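Local coordinates for high-affinity zinc uptake system protein znuA (Streptococcus suis, PDB 3MFQ) that binds zinc and is probably the solute-binding component of an ABC transporter that takes up metal ions, at residues 36-40 with 41-45; 70-73 with 74-78; 48-51 with 52-55; 77-80 with 81-85. All coordinates share one frame; numbering follows the deposited sequence.

Interaction 1: 36-40 with 41-45; sequences AGEDP and HLYVA. With ZN (zinc ion), chain D.
Asp39 and His41 meet in an Asx turn on the loop between strand 29-32 and helix 47-55, which brings a ligand to the zinc site of this solute-binding protein. The backbone N of His41 donates to Asp39 OD1 at 2.7 Å and reaches that oxygen from above the carboxylate plane. Asp39 O accepts a bond from Leu42 N at 3.0 Å, with the donor well out of the carbonyl plane, and a weak one from Tyr43 N; these bonds close the turn around Pro40 and His41.

Along the His41 side chain, CB lies 3.1 Å from Asp39 OD1. CG is anti to the carbonyl carbon and beside the backbone N (chi1 -74°), which keeps the ring next to the same oxygen. CD2 sits 3.2 Å from Asp39 OD1, which lies at the ring edge near its plane, although carboxylate and imidazole planes are almost perpendicular (86°). NE2 ends the chain on the zinc ion, 2.5 Å away. His104, His170 and Asp254 complete the site, and Phe66 meets the His41 ring edge-to-face. Asp39 OD2 bonds to Thr192 OG1, so each carboxylate oxygen has a partner, and Asp39 probably helps to fix the turn that carries His41.

Farther along the loop, Tyr43, whose OH bonds to Asp49, presents its ring edge to Glu38. The two planes are 33° apart, and Glu38 OE1 lies in the plane of the Tyr43 ring, 3.3 Å from CE1.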
loop_
_atom_site.group_PDB
_atom_site.type_symbol
_atom_site.label_atom_id
_atom_site.label_comp_id
_atom_site.label_asym_id
_atom_site.label_seq_id
_atom_site.Cartn_x
_atom_site.Cartn_y
_atom_site.Cartn_z
ATOM N N ALA A 36 -2.597 -0.067 -12.376
ATOM C CA ALA A 36 -2.331 1.001 -11.423
ATOM C C ALA A 36 -3.506 1.964 -11.382
ATOM O O ALA A 36 -4.032 2.357 -12.422
ATOM C CB ALA A 36 -1.059 1.739 -11.800
ATOM N N GLY A 37 -3.923 2.333 -10.179
ATOM C CA GLY A 37 -5.041 3.241 -10.015
ATOM C C GLY A 37 -6.314 2.515 -9.635
ATOM O O GLY A 37 -7.286 3.140 -9.216
ATOM N N GLU A 38 -6.310 1.193 -9.787
ATOM C CA GLU A 38 -7.458 0.381 -9.397
ATOM C C GLU A 38 -7.289 -0.174 -7.982
ATOM O O GLU A 38 -6.206 -0.103 -7.401
ATOM C CB GLU A 38 -7.697 -0.750 -10.399
ATOM C CG GLU A 38 -8.038 -0.267 -11.802
ATOM C CD GLU A 38 -8.566 -1.376 -12.695
ATOM O OE1 GLU A 38 -9.237 -2.295 -12.177
ATOM O OE2 GLU A 38 -8.320 -1.322 -13.919
ATOM N N ASP A 39 -8.367 -0.727 -7.436
ATOM C CA ASP A 39 -8.376 -1.180 -6.052
ATOM C C ASP A 39 -8.461 -2.698 -5.943
ATOM O O ASP A 39 -9.496 -3.290 -6.238
ATOM C CB ASP A 39 -9.547 -0.540 -5.309
ATOM C CG ASP A 39 -9.574 -0.901 -3.841
ATOM O OD1 ASP A 39 -8.776 -1.766 -3.419
ATOM O OD2 ASP A 39 -10.395 -0.314 -3.106
ATOM N N PRO A 40 -7.365 -3.333 -5.502
ATOM C CA PRO A 40 -7.303 -4.789 -5.340
ATOM C C PRO A 40 -8.364 -5.312 -4.377
ATOM O O PRO A 40 -8.795 -6.454 -4.522
ATOM C CB PRO A 40 -5.902 -5.014 -4.761
ATOM C CG PRO A 40 -5.115 -3.832 -5.218
ATOM C CD PRO A 40 -6.080 -2.687 -5.189
ATOM N N HIS A 41 -8.781 -4.494 -3.416
ATOM C CA HIS A 41 -9.812 -4.900 -2.469
ATOM C C HIS A 41 -11.075 -5.344 -3.193
ATOM O O HIS A 41 -11.796 -6.222 -2.721
ATOM C CB HIS A 41 -10.164 -3.754 -1.518
ATOM C CG HIS A 41 -9.126 -3.483 -0.476
ATOM N ND1 HIS A 41 -8.837 -4.374 0.534
ATOM C CD2 HIS A 41 -8.329 -2.408 -0.270
ATOM C CE1 HIS A 41 -7.894 -3.868 1.308
ATOM N NE2 HIS A 41 -7.569 -2.675 0.841
ATOM N N LEU A 42 -11.337 -4.730 -4.342
ATOM C CA LEU A 42 -12.596 -4.933 -5.051
ATOM C C LEU A 42 -12.421 -5.680 -6.367
ATOM O O LEU A 42 -13.383 -6.218 -6.915
ATOM C CB LEU A 42 -13.264 -3.586 -5.324
ATOM C CG LEU A 42 -13.335 -2.622 -4.143
ATOM C CD1 LEU A 42 -13.964 -1.306 -4.569
ATOM C CD2 LEU A 42 -14.106 -3.247 -2.993
ATOM N N TYR A 43 -11.194 -5.706 -6.876
ATOM C CA TYR A 43 -10.932 -6.304 -8.179
ATOM C C TYR A 43 -11.510 -7.709 -8.270
ATOM O O TYR A 43 -11.298 -8.539 -7.386
ATOM C CB TYR A 43 -9.432 -6.334 -8.468
ATOM C CG TYR A 43 -9.097 -6.505 -9.932
ATOM C CD1 TYR A 43 -8.939 -5.401 -10.761
ATOM C CD2 TYR A 43 -8.940 -7.768 -10.488
ATOM C CE1 TYR A 43 -8.631 -5.548 -12.101
ATOM C CE2 TYR A 43 -8.631 -7.925 -11.828
ATOM C CZ TYR A 43 -8.479 -6.811 -12.630
ATOM O OH TYR A 43 -8.173 -6.960 -13.963
ATOM N N VAL A 44 -12.255 -7.965 -9.339
ATOM C CA VAL A 44 -12.812 -9.289 -9.576
ATOM C C VAL A 44 -12.140 -9.940 -10.778
ATOM O O VAL A 44 -12.202 -9.424 -11.892
ATOM C CB VAL A 44 -14.330 -9.236 -9.806
ATOM C CG1 VAL A 44 -14.868 -10.633 -10.068
ATOM C CG2 VAL A 44 -15.022 -8.609 -8.608
ATOM N N ALA A 45 -11.496 -11.074 -10.539
ATOM C CA ALA A 45 -10.790 -11.792 -11.588
ATOM C C ALA A 45 -11.716 -12.148 -12.745
ATOM O O ALA A 45 -12.710 -12.850 -12.560
ATOM C CB ALA A 45 -10.148 -13.044 -11.019
HETATM ZN ZN ZN D . -6.508 -0.496 1.327
#

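Interaction 2: 70-73 with 74-78; sequences MVEA and LEKTG
Met70 and Leu74 are joined through a flat peptide group in the first turn of helix 71-77, the crossover helix of the beta-alpha-beta unit formed with strands 58-61 and 79-80. The flat groups here are peptides and carboxylates rather than rings. Leu74 N approaches Met70 O nearly head-on, down the line of the carbonyl bond, at 2.8 Å. The same oxygen also accepts from Ala73 N, so two donors grip it at the start of the helix. At the next peptide, Glu75 N donates to Val71 O (3.1 Å) from a position tilted 28° off the carbonyl plane. The Glu72 carboxylate, poorly ordered, has OE1 4.2 Å from Lys76 NZ: opposite charges near each other, but too far apart for a salt bridge.

Met70 occupies the N-cap position, and its side chain adds apolar contact. Leu74 CG is anti to the carbonyl carbon (chi1 -61°), which directs the branch back along the helix and brings CD1 to 3.8 Å from Met70 CB. Beyond the helix, Leu74 packs on Thr12 and on Tyr61 of strand 58-61, while Met70 touches Ala45.

Thr77 N reaches Ala73 O in a weak bond (3.4 Å). Gly78 then leaves helical geometry, and its N donates to Leu74 O, 2.6 Å away.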
loop_
_atom_site.group_PDB
_atom_site.type_symbol
_atom_site.label_atom_id
_atom_site.label_comp_id
_atom_site.label_asym_id
_atom_site.label_seq_id
_atom_site.Cartn_x
_atom_site.Cartn_y
_atom_site.Cartn_z
ATOM N N MET A 70 -9.820 -12.694 -4.838
ATOM C CA MET A 70 -9.102 -13.690 -5.624
ATOM C C MET A 70 -8.295 -14.621 -4.732
ATOM O O MET A 70 -7.382 -15.298 -5.198
ATOM C CB MET A 70 -8.181 -13.017 -6.644
ATOM C CG MET A 70 -8.899 -12.133 -7.646
ATOM S SD MET A 70 -7.781 -11.429 -8.867
ATOM C CE MET A 70 -6.723 -10.430 -7.826
ATOM N N VAL A 71 -8.632 -14.656 -3.449
ATOM C CA VAL A 71 -7.920 -15.518 -2.520
ATOM C C VAL A 71 -8.012 -16.973 -2.963
ATOM O O VAL A 71 -7.023 -17.698 -2.935
ATOM C CB VAL A 71 -8.443 -15.372 -1.079
ATOM C CG1 VAL A 71 -8.270 -13.944 -0.602
ATOM C CG2 VAL A 71 -9.902 -15.794 -0.991
ATOM N N GLU A 72 -9.203 -17.387 -3.387
ATOM C CA GLU A 72 -9.418 -18.760 -3.821
ATOM C C GLU A 72 -8.886 -19.094 -5.206
ATOM O O GLU A 72 -9.223 -20.126 -5.787
ATOM C CB GLU A 72 -10.869 -19.185 -3.587
ATOM C CG GLU A 72 -11.060 -20.693 -3.559
ATOM C CD GLU A 72 -12.057 -21.176 -4.591
ATOM O OE1 GLU A 72 -11.625 -21.806 -5.581
ATOM O OE2 GLU A 72 -13.267 -20.924 -4.414
ATOM N N ALA A 73 -8.060 -18.201 -5.735
ATOM C CA ALA A 73 -7.406 -18.412 -7.016
ATOM C C ALA A 73 -5.908 -18.190 -6.954
ATOM O O ALA A 73 -5.136 -18.891 -7.605
ATOM C CB ALA A 73 -8.051 -17.381 -7.932
ATOM N N LEU A 74 -5.507 -17.215 -6.144
ATOM C CA LEU A 74 -4.101 -16.906 -5.947
ATOM C C LEU A 74 -3.466 -17.949 -5.045
ATOM O O LEU A 74 -2.365 -18.427 -5.313
ATOM C CB LEU A 74 -3.951 -15.517 -5.332
ATOM C CG LEU A 74 -4.488 -14.347 -6.159
ATOM C CD1 LEU A 74 -4.588 -13.086 -5.319
ATOM C CD2 LEU A 74 -3.622 -14.111 -7.385
ATOM N N GLU A 75 -4.165 -18.305 -3.971
ATOM C CA GLU A 75 -3.663 -19.308 -3.040
ATOM C C GLU A 75 -3.427 -20.632 -3.746
ATOM O O GLU A 75 -2.621 -21.449 -3.305
ATOM C CB GLU A 75 -4.635 -19.509 -1.879
ATOM C CG GLU A 75 -4.617 -18.396 -0.852
ATOM C CD GLU A 75 -5.446 -18.726 0.371
ATOM O OE1 GLU A 75 -6.435 -19.477 0.238
ATOM O OE2 GLU A 75 -5.105 -18.235 1.467
ATOM N N LYS A 76 -4.134 -20.831 -4.850
ATOM C CA LYS A 76 -4.072 -22.086 -5.582
ATOM C C LYS A 76 -2.853 -22.141 -6.487
ATOM O O LYS A 76 -2.187 -23.170 -6.585
ATOM C CB LYS A 76 -5.338 -22.268 -6.421
ATOM C CG LYS A 76 -5.484 -23.647 -7.048
ATOM C CD LYS A 76 -6.396 -24.547 -6.214
ATOM C CE LYS A 76 -7.837 -24.039 -6.208
ATOM N NZ LYS A 76 -8.751 -24.867 -5.368
ATOM N N THR A 77 -2.559 -21.023 -7.140
ATOM C CA THR A 77 -1.558 -21.009 -8.199
ATOM C C THR A 77 -0.333 -20.148 -7.896
ATOM O O THR A 77 0.718 -20.321 -8.516
ATOM C CB THR A 77 -2.176 -20.530 -9.530
ATOM O OG1 THR A 77 -1.188 -20.583 -10.566
ATOM C CG2 THR A 77 -2.688 -19.105 -9.399
ATOM N N GLY A 78 -0.461 -19.232 -6.942
ATOM C CA GLY A 78 0.568 -18.231 -6.733
ATOM C C GLY A 78 1.319 -18.282 -5.417
ATOM O O GLY A 78 1.009 -19.082 -4.534
#

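Interaction 3: 48-51 with 52-55; sequences SDLS and KLQK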
loop_
_atom_site.group_PDB
_atom_site.type_symbol
_atom_site.label_atom_id
_atom_site.label_comp_id
_atom_site.label_asym_id
_atom_site.label_seq_id
_atom_site.Cartn_x
_atom_site.Cartn_y
_atom_site.Cartn_z
ATOM N N SER A 48 -9.966 -13.471 -18.653
ATOM C CA SER A 48 -8.621 -13.121 -19.094
ATOM C C SER A 48 -7.625 -13.177 -17.939
ATOM O O SER A 48 -6.509 -13.671 -18.091
ATOM C CB SER A 48 -8.615 -11.731 -19.731
ATOM O OG SER A 48 -9.101 -10.756 -18.824
ATOM N N ASP A 49 -8.036 -12.667 -16.784
ATOM C CA ASP A 49 -7.188 -12.693 -15.598
ATOM C C ASP A 49 -6.823 -14.123 -15.222
ATOM O O ASP A 49 -5.645 -14.478 -15.174
ATOM C CB ASP A 49 -7.878 -11.997 -14.422
ATOM C CG ASP A 49 -7.928 -10.491 -14.585
ATOM O OD1 ASP A 49 -8.902 -9.872 -14.109
ATOM O OD2 ASP A 49 -6.994 -9.926 -15.191
ATOM N N LEU A 50 -7.835 -14.941 -14.952
ATOM C CA LEU A 50 -7.605 -16.342 -14.626
ATOM C C LEU A 50 -6.711 -16.987 -15.677
ATOM O O LEU A 50 -5.885 -17.843 -15.362
ATOM C CB LEU A 50 -8.928 -17.106 -14.508
ATOM C CG LEU A 50 -9.792 -16.858 -13.265
ATOM C CD1 LEU A 50 -8.963 -16.970 -11.990
ATOM C CD2 LEU A 50 -10.504 -15.515 -13.332
ATOM N N SER A 51 -6.876 -16.564 -16.925
ATOM C CA SER A 51 -6.046 -17.057 -18.015
ATOM C C SER A 51 -4.587 -16.684 -17.782
ATOM O O SER A 51 -3.697 -17.524 -17.894
ATOM C CB SER A 51 -6.529 -16.490 -19.351
ATOM O OG SER A 51 -5.693 -16.905 -20.417
ATOM N N LYS A 52 -4.354 -15.417 -17.455
ATOM C CA LYS A 52 -3.014 -14.921 -17.164
ATOM C C LYS A 52 -2.345 -15.738 -16.062
ATOM O O LYS A 52 -1.160 -16.062 -16.145
ATOM C CB LYS A 52 -3.079 -13.451 -16.750
ATOM C CG LYS A 52 -3.602 -12.516 -17.827
ATOM C CD LYS A 52 -4.253 -11.290 -17.204
ATOM C CE LYS A 52 -4.561 -10.220 -18.241
ATOM N NZ LYS A 52 -3.340 -9.467 -18.645
ATOM N N LEU A 53 -3.111 -16.062 -15.026
ATOM C CA LEU A 53 -2.601 -16.859 -13.919
ATOM C C LEU A 53 -2.217 -18.248 -14.397
ATOM O O LEU A 53 -1.195 -18.798 -13.991
ATOM C CB LEU A 53 -3.656 -16.979 -12.821
ATOM C CG LEU A 53 -4.129 -15.680 -12.177
ATOM C CD1 LEU A 53 -5.220 -15.963 -11.161
ATOM C CD2 LEU A 53 -2.964 -14.960 -11.525
ATOM N N GLN A 54 -3.054 -18.805 -15.262
ATOM C CA GLN A 54 -2.869 -20.159 -15.765
ATOM C C GLN A 54 -1.661 -20.247 -16.694
ATOM O O GLN A 54 -0.869 -21.185 -16.607
ATOM C CB GLN A 54 -4.136 -20.612 -16.494
ATOM C CG GLN A 54 -4.502 -22.072 -16.281
ATOM C CD GLN A 54 -3.758 -23.009 -17.213
ATOM O OE1 GLN A 54 -3.564 -24.185 -16.905
ATOM N NE2 GLN A 54 -3.339 -22.492 -18.363
ATOM N N LYS A 55 -1.522 -19.261 -17.574
ATOM C CA LYS A 55 -0.429 -19.229 -18.542
ATOM C C LYS A 55 0.898 -18.874 -17.883
ATOM O O LYS A 55 1.961 -19.040 -18.478
ATOM C CB LYS A 55 -0.724 -18.216 -19.651
ATOM C CG LYS A 55 -1.970 -18.509 -20.477
ATOM C CD LYS A 55 -2.207 -17.409 -21.505
ATOM C CE LYS A 55 -3.419 -17.701 -22.376
ATOM N NZ LYS A 55 -3.696 -16.589 -23.329
#
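Four backbone bonds tie Ser48, Asp49, Leu50 and Ser51 to Lys52, Leu53, Gln54 and Lys55 in the regular i to i+4 pattern of helix 47-55. Lys52 N lies 2.8 Å from Ser48 O. Gln54 N lies 3.0 Å from Leu50 O.

Apolar contact is made by Leu50 and Leu53, three residues apart, whose CD1 atoms lie 4.0 Å from each other. Leu50 also touches Ala45, and Leu53 packs on Leu33.

The polar side chains meet mostly through carbon. Lys52 turns CG beside its backbone N (chi1 -63°), and the aliphatic part of the chain folds back along the preceding turn, with CD 3.7 Å from Asp49 OD2. NZ of Lys52 is 5.0 Å from Asp49 OD2 and instead makes a long, weak ion pair with Asp31. The other oxygen, Asp49 OD1, accepts from Tyr43 OH and from Lys46 N. One turn on, the extended Lys55 chain passes Ser51 OG, CE being the nearest atom at 3.1 Å.

OD1 of Asp49 is therefore tied to the residues leading into the helix, while OD2 faces the aliphatic part of Lys52, whose charge would probably add only modest attraction.

Interaction 4: 77-80 with 81-85; sequences TGVA and VSKNF
Ala80 and Lys83 close a type I beta turn at the end of strand 79-80, an edge strand of the parallel sheet that also holds strand 58-61. Lys83 N donates to Ala80 O at 3.1 Å, a weak bond with an angle of 132°.

Around it, Lys83 CG stands between its backbone N and carbonyl carbon (chi1 47°), the crowded position, which swings the start of the chain back over Ala80 O. Lys83 CD crosses Val79 CG1 at an angle, 3.9 Å away, an apolar contact between the lysine chain and the strand. Within the turn, Ser82 OG comes to 4.0 Å from Ala80 CB.

Farther out, Ser82 OG is hydrogen-bonded to His62 O, which pins the turn to the chain just after strand 58-61. Val79 and Val81 bond through their backbones to that strand, and the side chains of Val81 and Lys83 pack on helix 109-123. Phe85 N makes a weak bond to Ser82 O, and the Phe85 ring lies against the serine. Phe85 meets Phe105 edge-to-face, and one face of its ring is covered by Ser82 CB, 3.3 Å above the plane and offset toward the rim.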
loop_
_atom_site.group_PDB
_atom_site.type_symbol
_atom_site.label_atom_id
_atom_site.label_comp_id
_atom_site.label_asym_id
_atom_site.label_seq_id
_atom_site.Cartn_x
_atom_site.Cartn_y
_atom_site.Cartn_z
ATOM N N THR A 77 -2.559 -21.023 -7.140
ATOM C CA THR A 77 -1.558 -21.009 -8.199
ATOM C C THR A 77 -0.333 -20.148 -7.896
ATOM O O THR A 77 0.718 -20.321 -8.516
ATOM C CB THR A 77 -2.176 -20.530 -9.530
ATOM O OG1 THR A 77 -1.188 -20.583 -10.566
ATOM C CG2 THR A 77 -2.688 -19.105 -9.399
ATOM N N GLY A 78 -0.461 -19.232 -6.942
ATOM C CA GLY A 78 0.568 -18.231 -6.733
ATOM C C GLY A 78 1.319 -18.282 -5.417
ATOM O O GLY A 78 1.009 -19.082 -4.534
ATOM N N VAL A 79 2.318 -17.411 -5.300
ATOM C CA VAL A 79 3.128 -17.291 -4.094
ATOM C C VAL A 79 2.956 -15.911 -3.474
ATOM O O VAL A 79 3.259 -14.898 -4.102
ATOM C CB VAL A 79 4.622 -17.489 -4.403
ATOM C CG1 VAL A 79 5.469 -17.120 -3.192
ATOM C CG2 VAL A 79 4.888 -18.917 -4.841
ATOM N N ALA A 80 2.462 -15.876 -2.244
ATOM C CA ALA A 80 2.318 -14.620 -1.527
ATOM C C ALA A 80 3.683 -14.173 -1.030
ATOM O O ALA A 80 4.399 -14.935 -0.382
ATOM C CB ALA A 80 1.352 -14.779 -0.366
ATOM N N VAL A 81 4.050 -12.938 -1.349
ATOM C CA VAL A 81 5.348 -12.415 -0.951
ATOM C C VAL A 81 5.403 -12.208 0.555
ATOM O O VAL A 81 6.441 -11.850 1.105
ATOM C CB VAL A 81 5.653 -11.091 -1.657
ATOM C CG1 VAL A 81 5.822 -11.323 -3.148
ATOM C CG2 VAL A 81 4.547 -10.087 -1.394
ATOM N N SER A 82 4.277 -12.449 1.214
ATOM C CA SER A 82 4.176 -12.293 2.658
ATOM C C SER A 82 4.131 -13.648 3.357
ATOM O O SER A 82 3.641 -13.760 4.479
ATOM C CB SER A 82 2.920 -11.496 3.010
ATOM O OG SER A 82 1.753 -12.190 2.600
ATOM N N LYS A 83 4.641 -14.676 2.693
ATOM C CA LYS A 83 4.570 -16.026 3.234
ATOM C C LYS A 83 5.448 -16.203 4.470
ATOM O O LYS A 83 5.204 -17.086 5.292
ATOM C CB LYS A 83 4.943 -17.050 2.161
ATOM C CG LYS A 83 6.198 -16.705 1.391
ATOM C CD LYS A 83 6.580 -17.826 0.449
ATOM C CE LYS A 83 6.911 -19.096 1.217
ATOM N NZ LYS A 83 7.437 -20.158 0.318
ATOM N N ASN A 84 6.462 -15.354 4.600
ATOM C CA ASN A 84 7.411 -15.466 5.705
ATOM C C ASN A 84 7.028 -14.673 6.948
ATOM O O ASN A 84 7.587 -14.886 8.024
ATOM C CB ASN A 84 8.816 -15.065 5.259
ATOM C CG ASN A 84 9.639 -16.249 4.809
ATOM O OD1 ASN A 84 9.098 -17.276 4.397
ATOM N ND2 ASN A 84 10.956 -16.114 4.887
ATOM N N PHE A 85 6.081 -13.753 6.800
ATOM C CA PHE A 85 5.639 -12.943 7.927
ATOM C C PHE A 85 5.296 -13.821 9.126
ATOM O O PHE A 85 4.877 -14.968 8.968
ATOM C CB PHE A 85 4.427 -12.094 7.542
ATOM C CG PHE A 85 4.728 -11.032 6.523
ATOM C CD1 PHE A 85 5.999 -10.902 5.988
ATOM C CD2 PHE A 85 3.739 -10.162 6.100
ATOM C CE1 PHE A 85 6.275 -9.926 5.050
ATOM C CE2 PHE A 85 4.009 -9.183 5.164
ATOM C CZ PHE A 85 5.279 -9.066 4.637
#

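From the N terminus the order is interaction 1, interaction 3, interaction 2, interaction 4. None nests in or crosses another; interactions 2 and 4 overlap at Thr77 and Gly78, where helix 71-77 passes into strand 79-80. Interactions 1 and 3 follow each other on the connection from strand 29-32 to strand 58-61, the first closing a turn at the zinc, the second a helix. Interaction 2 then touches both: Met70 SD lies 3.6 Å from Ala45 CB, and Leu74 CD2 lies 4.3 Å from Leu53 CD2, packing the two helices together. Interaction 4, about 19 Å centre to centre from interaction 1, follows edge strand 79-80 into its turn.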